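Local coordinates for Cyp101j2 (Sphingobium yanoikuyae, PDB 5KYO), which is a haem-containing cytochrome P450 monooxygenase that probably hydroxylates the monoterpene 1,8-cineole, at residues 163-175 against 418-430. Sequence-based numbering, arbitrary orientation.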
ATOM      1  N   GLY A 163     -26.755   1.997  -1.840  1.00 13.72           N
ATOM      2  CA  GLY A 163     -26.831   2.866  -3.000  1.00 13.70           C
ATOM      3  C   GLY A 163     -26.955   2.115  -4.314  1.00 18.96           C
ATOM      4  O   GLY A 163     -27.873   2.376  -5.086  1.00 18.77           O
ATOM      5  N   PHE A 164     -26.051   1.172  -4.577  1.00 15.45           N
ATOM      6  CA  PHE A 164     -26.065   0.503  -5.869  1.00 19.01           C
ATOM      7  C   PHE A 164     -26.682  -0.895  -5.869  1.00 13.68           C
ATOM      8  O   PHE A 164     -26.809  -1.498  -6.926  1.00 14.64           O
ATOM      9  CB  PHE A 164     -24.647   0.435  -6.478  1.00 13.69           C
ATOM     10  CG  PHE A 164     -23.547  -0.020  -5.529  1.00 13.72           C
ATOM     11  CD1 PHE A 164     -23.489  -1.325  -5.062  1.00 13.74           C
ATOM     12  CD2 PHE A 164     -22.531   0.854  -5.170  1.00 14.80           C
ATOM     13  CE1 PHE A 164     -22.458  -1.741  -4.213  1.00 13.76           C
ATOM     14  CE2 PHE A 164     -21.500   0.453  -4.327  1.00 17.73           C
ATOM     15  CZ  PHE A 164     -21.462  -0.840  -3.845  1.00 16.72           C
ATOM     16  N   ARG A 165     -27.034  -1.407  -4.694  1.00 14.99           N
ATOM     17  CA  ARG A 165     -27.612  -2.749  -4.587  1.00 13.70           C
ATOM     18  C   ARG A 165     -28.800  -2.980  -5.537  1.00 13.67           C
ATOM     19  O   ARG A 165     -28.857  -4.028  -6.204  1.00 13.67           O
ATOM     20  CB  ARG A 165     -28.027  -3.031  -3.125  1.00 13.71           C
ATOM     21  CG  ARG A 165     -28.535  -4.472  -2.878  1.00 13.72           C
ATOM     22  CD  ARG A 165     -28.948  -4.658  -1.413  1.00 13.74           C
ATOM     23  NE  ARG A 165     -29.276  -6.053  -1.079  1.00 20.63           N
ATOM     24  CZ  ARG A 165     -30.486  -6.589  -1.207  1.00 22.75           C
ATOM     25  NH1 ARG A 165     -31.493  -5.860  -1.687  1.00 17.14           N
ATOM     26  NH2 ARG A 165     -30.683  -7.867  -0.886  1.00 20.43           N
ATOM     27  N   PRO A 166     -29.741  -2.019  -5.625  1.00 13.66           N
ATOM     28  CA  PRO A 166     -30.891  -2.312  -6.490  1.00 21.61           C
ATOM     29  C   PRO A 166     -30.565  -2.308  -7.975  1.00 23.54           C
ATOM     30  O   PRO A 166     -31.413  -2.730  -8.754  1.00 16.44           O
ATOM     31  CB  PRO A 166     -31.892  -1.195  -6.159  1.00 19.64           C
ATOM     32  CG  PRO A 166     -31.119  -0.132  -5.477  1.00 21.70           C
ATOM     33  CD  PRO A 166     -29.953  -0.804  -4.804  1.00 14.86           C
ATOM     34  N   LYS A 167     -29.369  -1.856  -8.346  1.00 17.86           N
ATOM     35  CA  LYS A 167     -28.954  -1.814  -9.754  1.00 16.23           C
ATOM     36  C   LYS A 167     -28.473  -3.155 -10.266  1.00 19.47           C
ATOM     37  O   LYS A 167     -28.432  -3.365 -11.473  1.00 13.62           O
ATOM     38  CB  LYS A 167     -27.847  -0.779  -9.958  1.00 16.92           C
ATOM     39  CG  LYS A 167     -28.264   0.637  -9.627  1.00 16.73           C
ATOM     40  CD  LYS A 167     -27.073   1.594  -9.742  1.00 27.62           C
ATOM     41  CE  LYS A 167     -27.440   2.986  -9.289  1.00 35.04           C
ATOM     42  NZ  LYS A 167     -26.288   3.931  -9.361  1.00 42.32           N
ATOM     43  N   GLY A 168     -28.094  -4.055  -9.360  1.00 13.65           N
ATOM     44  CA  GLY A 168     -27.646  -5.372  -9.765  1.00 13.66           C
ATOM     45  C   GLY A 168     -26.259  -5.394 -10.387  1.00 18.64           C
ATOM     46  O   GLY A 168     -25.834  -6.422 -10.901  1.00 18.53           O
ATOM     47  N   ARG A 169     -25.559  -4.257 -10.352  1.00 13.67           N
ATOM     48  CA  ARG A 169     -24.216  -4.172 -10.876  1.00 13.68           C
ATOM     49  C   ARG A 169     -23.544  -2.900 -10.391  1.00 14.43           C
ATOM     50  O   ARG A 169     -24.216  -1.914 -10.028  1.00 14.85           O
ATOM     51  CB  ARG A 169     -24.203  -4.217 -12.417  1.00 22.81           C
ATOM     52  CG  ARG A 169     -24.775  -2.972 -13.090  1.00 22.73           C
ATOM     53  CD  ARG A 169     -24.994  -3.203 -14.579  1.00 25.98           C
ATOM     54  NE  ARG A 169     -23.752  -3.311 -15.351  1.00 21.69           N
ATOM     55  CZ  ARG A 169     -23.144  -2.272 -15.918  1.00 26.67           C
ATOM     56  NH1 ARG A 169     -23.659  -1.060 -15.774  1.00 30.26           N
ATOM     57  NH2 ARG A 169     -22.020  -2.431 -16.616  1.00 20.38           N
ATOM     58  N   CYS A 170     -22.222  -2.949 -10.325  1.00 13.71           N
ATOM     59  CA  CYS A 170     -21.454  -1.733 -10.072  1.00 14.43           C
ATOM     60  C   CYS A 170     -20.017  -1.858 -10.558  1.00 16.31           C
ATOM     61  O   CYS A 170     -19.440  -2.946 -10.583  1.00 14.12           O
ATOM     62  CB  CYS A 170     -21.463  -1.389  -8.581  1.00 13.73           C
ATOM     63  SG  CYS A 170     -20.469  -2.496  -7.522  1.00 17.88           S
ATOM     64  N   ASN A 171     -19.430  -0.725 -10.921  1.00 20.31           N
ATOM     65  CA  ASN A 171     -17.985  -0.658 -11.047  1.00 19.74           C
ATOM     66  C   ASN A 171     -17.417  -0.617  -9.631  1.00 16.22           C
ATOM     67  O   ASN A 171     -17.571   0.383  -8.919  1.00 19.37           O
ATOM     68  CB  ASN A 171     -17.554   0.557 -11.869  1.00 18.97           C
ATOM     69  CG  ASN A 171     -16.066   0.551 -12.167  1.00 26.81           C
ATOM     70  OD1 ASN A 171     -15.252   0.882 -11.306  1.00 22.95           O
ATOM     71  ND2 ASN A 171     -15.703   0.177 -13.392  1.00 32.13           N
ATOM     72  N   PHE A 172     -16.807  -1.719  -9.194  1.00 14.38           N
ATOM     73  CA  PHE A 172     -16.428  -1.855  -7.784  1.00 17.53           C
ATOM     74  C   PHE A 172     -15.373  -0.827  -7.374  1.00 15.00           C
ATOM     75  O   PHE A 172     -15.470  -0.205  -6.319  1.00 15.95           O
ATOM     76  CB  PHE A 172     -15.912  -3.274  -7.473  1.00 15.62           C
ATOM     77  CG  PHE A 172     -15.474  -3.456  -6.030  1.00 13.88           C
ATOM     78  CD1 PHE A 172     -16.401  -3.761  -5.038  1.00 14.47           C
ATOM     79  CD2 PHE A 172     -14.135  -3.313  -5.670  1.00 13.91           C
ATOM     80  CE1 PHE A 172     -16.004  -3.914  -3.693  1.00 13.91           C
ATOM     81  CE2 PHE A 172     -13.726  -3.453  -4.338  1.00 13.94           C
ATOM     82  CZ  PHE A 172     -14.670  -3.760  -3.345  1.00 13.94           C
ATOM     83  N   THR A 173     -14.360  -0.640  -8.208  1.00 13.86           N
ATOM     84  CA  THR A 173     -13.292   0.285  -7.841  0.62 13.88           C
ATOM     85  C   THR A 173     -13.809   1.722  -7.755  1.00 20.69           C
ATOM     86  O   THR A 173     -13.615   2.372  -6.733  1.00 15.60           O
ATOM     87  CB  THR A 173     -12.093   0.208  -8.814  0.62 13.89           C
ATOM     88  OG1 THR A 173     -11.521  -1.095  -8.726  0.62 17.10           O
ATOM     89  CG2 THR A 173     -11.021   1.224  -8.430  0.62 13.91           C
ATOM     90  N   HIS A 174     -14.504   2.213  -8.776  1.00 13.83           N
ATOM     91  CA  HIS A 174     -14.954   3.606  -8.728  1.00 13.81           C
ATOM     92  C   HIS A 174     -16.127   3.849  -7.774  1.00 22.17           C
ATOM     93  O   HIS A 174     -16.139   4.863  -7.056  1.00 20.62           O
ATOM     94  CB  HIS A 174     -15.333   4.100 -10.121  1.00 18.68           C
ATOM     95  CG  HIS A 174     -14.243   3.929 -11.127  1.00 25.74           C
ATOM     96  ND1 HIS A 174     -12.909   4.034 -10.796  1.00 23.84           N
ATOM     97  CD2 HIS A 174     -14.280   3.630 -12.447  1.00 33.87           C
ATOM     98  CE1 HIS A 174     -12.173   3.826 -11.873  1.00 26.40           C
ATOM     99  NE2 HIS A 174     -12.980   3.578 -12.890  1.00 30.15           N
ATOM    100  N   GLU A 175     -17.100   2.932  -7.751  1.00 13.78           N
ATOM    101  CA  GLU A 175     -18.324   3.155  -6.969  1.00 13.77           C
ATOM    102  C   GLU A 175     -18.231   2.750  -5.506  1.00 13.79           C
ATOM    103  O   GLU A 175     -19.097   3.122  -4.704  1.00 14.74           O
ATOM    104  CB  GLU A 175     -19.516   2.414  -7.628  1.00 14.63           C
ATOM    105  CG  GLU A 175     -19.872   2.938  -9.030  1.00 20.12           C
ATOM    106  CD  GLU A 175     -21.029   2.176  -9.689  1.00 22.94           C
ATOM    107  OE1 GLU A 175     -22.144   2.177  -9.133  1.00 24.66           O
ATOM    108  OE2 GLU A 175     -20.824   1.565 -10.766  1.00 23.31           O
ATOM    109  N   VAL A 418       2.085   0.589  -6.255  1.00 19.43           N
ATOM    110  CA  VAL A 418       0.998  -0.219  -5.706  1.00 19.36           C
ATOM    111  C   VAL A 418       0.313  -0.918  -6.892  1.00 14.27           C
ATOM    112  O   VAL A 418      -0.291  -0.273  -7.758  1.00 14.23           O
ATOM    113  CB  VAL A 418      -0.020   0.608  -4.873  1.00 18.05           C
ATOM    114  CG1 VAL A 418      -0.978  -0.310  -4.208  1.00 16.46           C
ATOM    115  CG2 VAL A 418       0.710   1.457  -3.801  1.00 16.12           C
ATOM    116  N   GLY A 419       0.472  -2.237  -6.956  1.00 18.22           N
ATOM    117  CA  GLY A 419      -0.194  -3.048  -7.971  1.00 16.64           C
ATOM    118  C   GLY A 419      -1.699  -2.972  -7.858  1.00 18.42           C
ATOM    119  O   GLY A 419      -2.214  -2.539  -6.820  1.00 18.62           O
ATOM    120  N   SER A 420      -2.400  -3.406  -8.910  1.00 17.64           N
ATOM    121  CA  SER A 420      -3.863  -3.311  -8.992  1.00 16.55           C
ATOM    122  C   SER A 420      -4.488  -4.251 -10.029  1.00 18.71           C
ATOM    123  O   SER A 420      -3.851  -4.645 -11.003  1.00 17.99           O
ATOM    124  CB  SER A 420      -4.298  -1.887  -9.332  1.00 19.19           C
ATOM    125  OG  SER A 420      -3.747  -1.457 -10.571  1.00 23.79           O
ATOM    126  N   VAL A 421      -5.747  -4.600  -9.781  1.00 20.89           N
ATOM    127  CA  VAL A 421      -6.646  -5.143 -10.790  1.00 20.46           C
ATOM    128  C   VAL A 421      -7.282  -3.914 -11.438  1.00 16.21           C
ATOM    129  O   VAL A 421      -7.777  -3.029 -10.737  1.00 16.18           O
ATOM    130  CB  VAL A 421      -7.759  -6.061 -10.174  1.00 16.25           C
ATOM    131  CG1 VAL A 421      -8.613  -6.697 -11.257  1.00 16.43           C
ATOM    132  CG2 VAL A 421      -7.181  -7.103  -9.234  1.00 14.08           C
ATOM    133  N   LYS A 422      -7.222  -3.817 -12.756  1.00 18.22           N
ATOM    134  CA  LYS A 422      -7.882  -2.732 -13.468  1.00 15.65           C
ATOM    135  C   LYS A 422      -9.400  -2.803 -13.219  1.00 21.65           C
ATOM    136  O   LYS A 422      -9.946  -3.910 -12.973  1.00 17.83           O
ATOM    137  CB  LYS A 422      -7.556  -2.796 -14.965  1.00 20.83           C
ATOM    138  CG  LYS A 422      -6.067  -2.682 -15.268  1.00 25.49           C
ATOM    139  CD  LYS A 422      -5.816  -2.527 -16.750  1.00 34.87           C
ATOM    140  CE  LYS A 422      -4.326  -2.414 -17.087  1.00 28.27           C
ATOM    141  NZ  LYS A 422      -4.106  -2.766 -18.523  1.00 34.17           N
ATOM    142  N   PRO A 423     -10.077  -1.634 -13.258  1.00 20.99           N
ATOM    143  CA  PRO A 423     -11.486  -1.492 -12.869  1.00 20.78           C
ATOM    144  C   PRO A 423     -12.381  -2.594 -13.413  1.00 19.63           C
ATOM    145  O   PRO A 423     -12.354  -2.888 -14.606  1.00 13.86           O
ATOM    146  CB  PRO A 423     -11.873  -0.133 -13.455  1.00 13.87           C
ATOM    147  CG  PRO A 423     -10.612   0.667 -13.343  1.00 14.61           C
ATOM    148  CD  PRO A 423      -9.471  -0.318 -13.571  1.00 17.67           C
ATOM    149  N   PHE A 424     -13.157  -3.213 -12.535  1.00 19.42           N
ATOM    150  CA  PHE A 424     -14.009  -4.322 -12.967  1.00 15.19           C
ATOM    151  C   PHE A 424     -15.442  -4.106 -12.504  1.00 14.67           C
ATOM    152  O   PHE A 424     -15.704  -3.342 -11.583  1.00 16.08           O
ATOM    153  CB  PHE A 424     -13.467  -5.653 -12.438  1.00 17.28           C
ATOM    154  CG  PHE A 424     -13.301  -5.691 -10.937  1.00 18.95           C
ATOM    155  CD1 PHE A 424     -12.131  -5.230 -10.336  1.00 17.18           C
ATOM    156  CD2 PHE A 424     -14.315  -6.189 -10.124  1.00 17.35           C
ATOM    157  CE1 PHE A 424     -11.983  -5.265  -8.945  1.00 19.74           C
ATOM    158  CE2 PHE A 424     -14.170  -6.242  -8.742  1.00 14.80           C
ATOM    159  CZ  PHE A 424     -13.005  -5.766  -8.151  1.00 20.09           C
ATOM    160  N   VAL A 425     -16.368  -4.796 -13.154  1.00 14.73           N
ATOM    161  CA  VAL A 425     -17.775  -4.658 -12.851  1.00 16.53           C
ATOM    162  C   VAL A 425     -18.259  -5.947 -12.191  1.00 14.79           C
ATOM    163  O   VAL A 425     -17.949  -7.064 -12.660  1.00 17.84           O
ATOM    164  CB  VAL A 425     -18.581  -4.349 -14.139  1.00 24.26           C
ATOM    165  CG1 VAL A 425     -20.081  -4.498 -13.923  1.00 21.32           C
ATOM    166  CG2 VAL A 425     -18.243  -2.937 -14.639  1.00 19.79           C
ATOM    167  N   LEU A 426     -18.992  -5.785 -11.093  1.00 15.96           N
ATOM    168  CA  LEU A 426     -19.627  -6.902 -10.403  1.00 16.54           C
ATOM    169  C   LEU A 426     -21.112  -6.892 -10.692  1.00 14.79           C
ATOM    170  O   LEU A 426     -21.680  -5.846 -10.932  1.00 17.15           O
ATOM    171  CB  LEU A 426     -19.404  -6.823  -8.896  1.00 14.50           C
ATOM    172  CG  LEU A 426     -17.979  -6.930  -8.351  1.00 13.84           C
ATOM    173  CD1 LEU A 426     -17.990  -6.847  -6.820  1.00 13.86           C
ATOM    174  CD2 LEU A 426     -17.329  -8.231  -8.833  1.00 13.86           C
ATOM    175  N   GLU A 427     -21.728  -8.072 -10.692  1.00 18.24           N
ATOM    176  CA  GLU A 427     -23.157  -8.209 -10.940  1.00 18.38           C
ATOM    177  C   GLU A 427     -23.716  -9.193  -9.945  1.00 13.75           C
ATOM    178  O   GLU A 427     -23.009 -10.098  -9.488  1.00 13.78           O
ATOM    179  CB  GLU A 427     -23.445  -8.678 -12.373  1.00 23.38           C
ATOM    180  CG  GLU A 427     -22.897 -10.054 -12.697  1.00 18.98           C
ATOM    181  CD  GLU A 427     -23.346 -10.567 -14.073  1.00 27.51           C
ATOM    182  OE1 GLU A 427     -24.362 -10.076 -14.604  1.00 27.98           O
ATOM    183  OE2 GLU A 427     -22.667 -11.454 -14.636  1.00 29.55           O
ATOM    184  N   TRP A 428     -24.990  -9.003  -9.602  1.00 17.13           N
ATOM    185  CA  TRP A 428     -25.687  -9.853  -8.630  1.00 25.42           C
ATOM    186  C   TRP A 428     -27.169  -9.916  -8.970  1.00 13.72           C
ATOM    187  O   TRP A 428     -27.678  -9.037  -9.660  1.00 16.01           O
ATOM    188  CB  TRP A 428     -25.496  -9.328  -7.194  1.00 13.76           C
ATOM    189  CG  TRP A 428     -25.832  -7.914  -7.013  1.00 13.74           C
ATOM    190  CD1 TRP A 428     -27.053  -7.378  -6.645  1.00 13.72           C
ATOM    191  CD2 TRP A 428     -24.931  -6.790  -7.108  1.00 13.74           C
ATOM    192  NE1 TRP A 428     -26.947  -6.008  -6.543  1.00 14.33           N
ATOM    193  CE2 TRP A 428     -25.664  -5.631  -6.827  1.00 13.72           C
ATOM    194  CE3 TRP A 428     -23.573  -6.686  -7.424  1.00 13.75           C
ATOM    195  CZ2 TRP A 428     -25.088  -4.349  -6.849  1.00 13.71           C
ATOM    196  CZ3 TRP A 428     -23.001  -5.419  -7.449  1.00 13.75           C
ATOM    197  CH2 TRP A 428     -23.759  -4.270  -7.171  1.00 15.47           C
ATOM    198  N   PRO A 429     -27.867 -10.965  -8.497  1.00 14.81           N
ATOM    199  CA  PRO A 429     -29.306 -11.023  -8.749  1.00 13.71           C
ATOM    200  C   PRO A 429     -30.057  -9.956  -7.954  1.00 16.83           C
ATOM    201  O   PRO A 429     -29.687  -9.662  -6.821  1.00 13.93           O
ATOM    202  CB  PRO A 429     -29.687 -12.450  -8.311  1.00 15.39           C
ATOM    203  CG  PRO A 429     -28.643 -12.833  -7.326  1.00 18.51           C
ATOM    204  CD  PRO A 429     -27.378 -12.174  -7.806  1.00 16.53           C
ATOM    205  N   VAL A 430     -31.075  -9.392  -8.602  1.00 17.63           N
ATOM    206  CA  VAL A 430     -31.945  -8.307  -8.149  1.00 28.05           C
ATOM    207  C   VAL A 430     -31.229  -7.247  -7.335  1.00 35.93           C
ATOM    208  O   VAL A 430     -30.504  -6.427  -7.909  1.00 29.68           O
ATOM    209  CB  VAL A 430     -33.138  -8.884  -7.390  1.00 28.22           C
ATOM    210  CG1 VAL A 430     -34.090  -7.820  -6.974  1.00 23.13           C
ATOM    211  CG2 VAL A 430     -33.855  -9.780  -8.314  1.00 13.66           C
TER
HETATM  212  O   HOH W   1      -9.078  -0.985 -10.070  1.00 37.32           O
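Trp428 lies across Gly168 and Arg169, a worked example of one indole closing a turn. From CB, CG sits between backbone N and carbonyl carbon (chi1 52°), swinging the indole back over the 165-168 turn. The five-membered ring lies under Gly168 CA, a CH-pi contact 3.6 Å from centroid to CA; Gly168 C and Arg169 N lie over the same face. Trp428 NE1 donates to Arg165 O at 2.8 Å, on a lone pair and almost in the indole plane; Gly168 N shares that oxygen. Trp428 CZ2 meets Phe164 O edge-on at 3.3 Å. CZ3 reaches Arg169 CA, and Trp428 CH2 touches Phe164 CD1 (3.6 Å) and Cys170 SG (3.8 Å), the sulfur lying at the six-membered ring's edge and over one Phe164 face, toward the rim. The antiparallel ladder runs on through Trp428 N to Gly168 O, reciprocal Cys170-Leu426 bonds, and Phe172 N to Phe424 O. At the strand's end Asn171 N-caps helix 172-177, OD1 accepting from His174 N; the Phe172 and Phe424 rings lie nearly parallel (15°) but slid apart. Consistent with the beta3 sheet of P450s, strand 425-427 runs between 169-171 and 404-405, tying the C-terminal end to the link between helices 149-164 and 172-177.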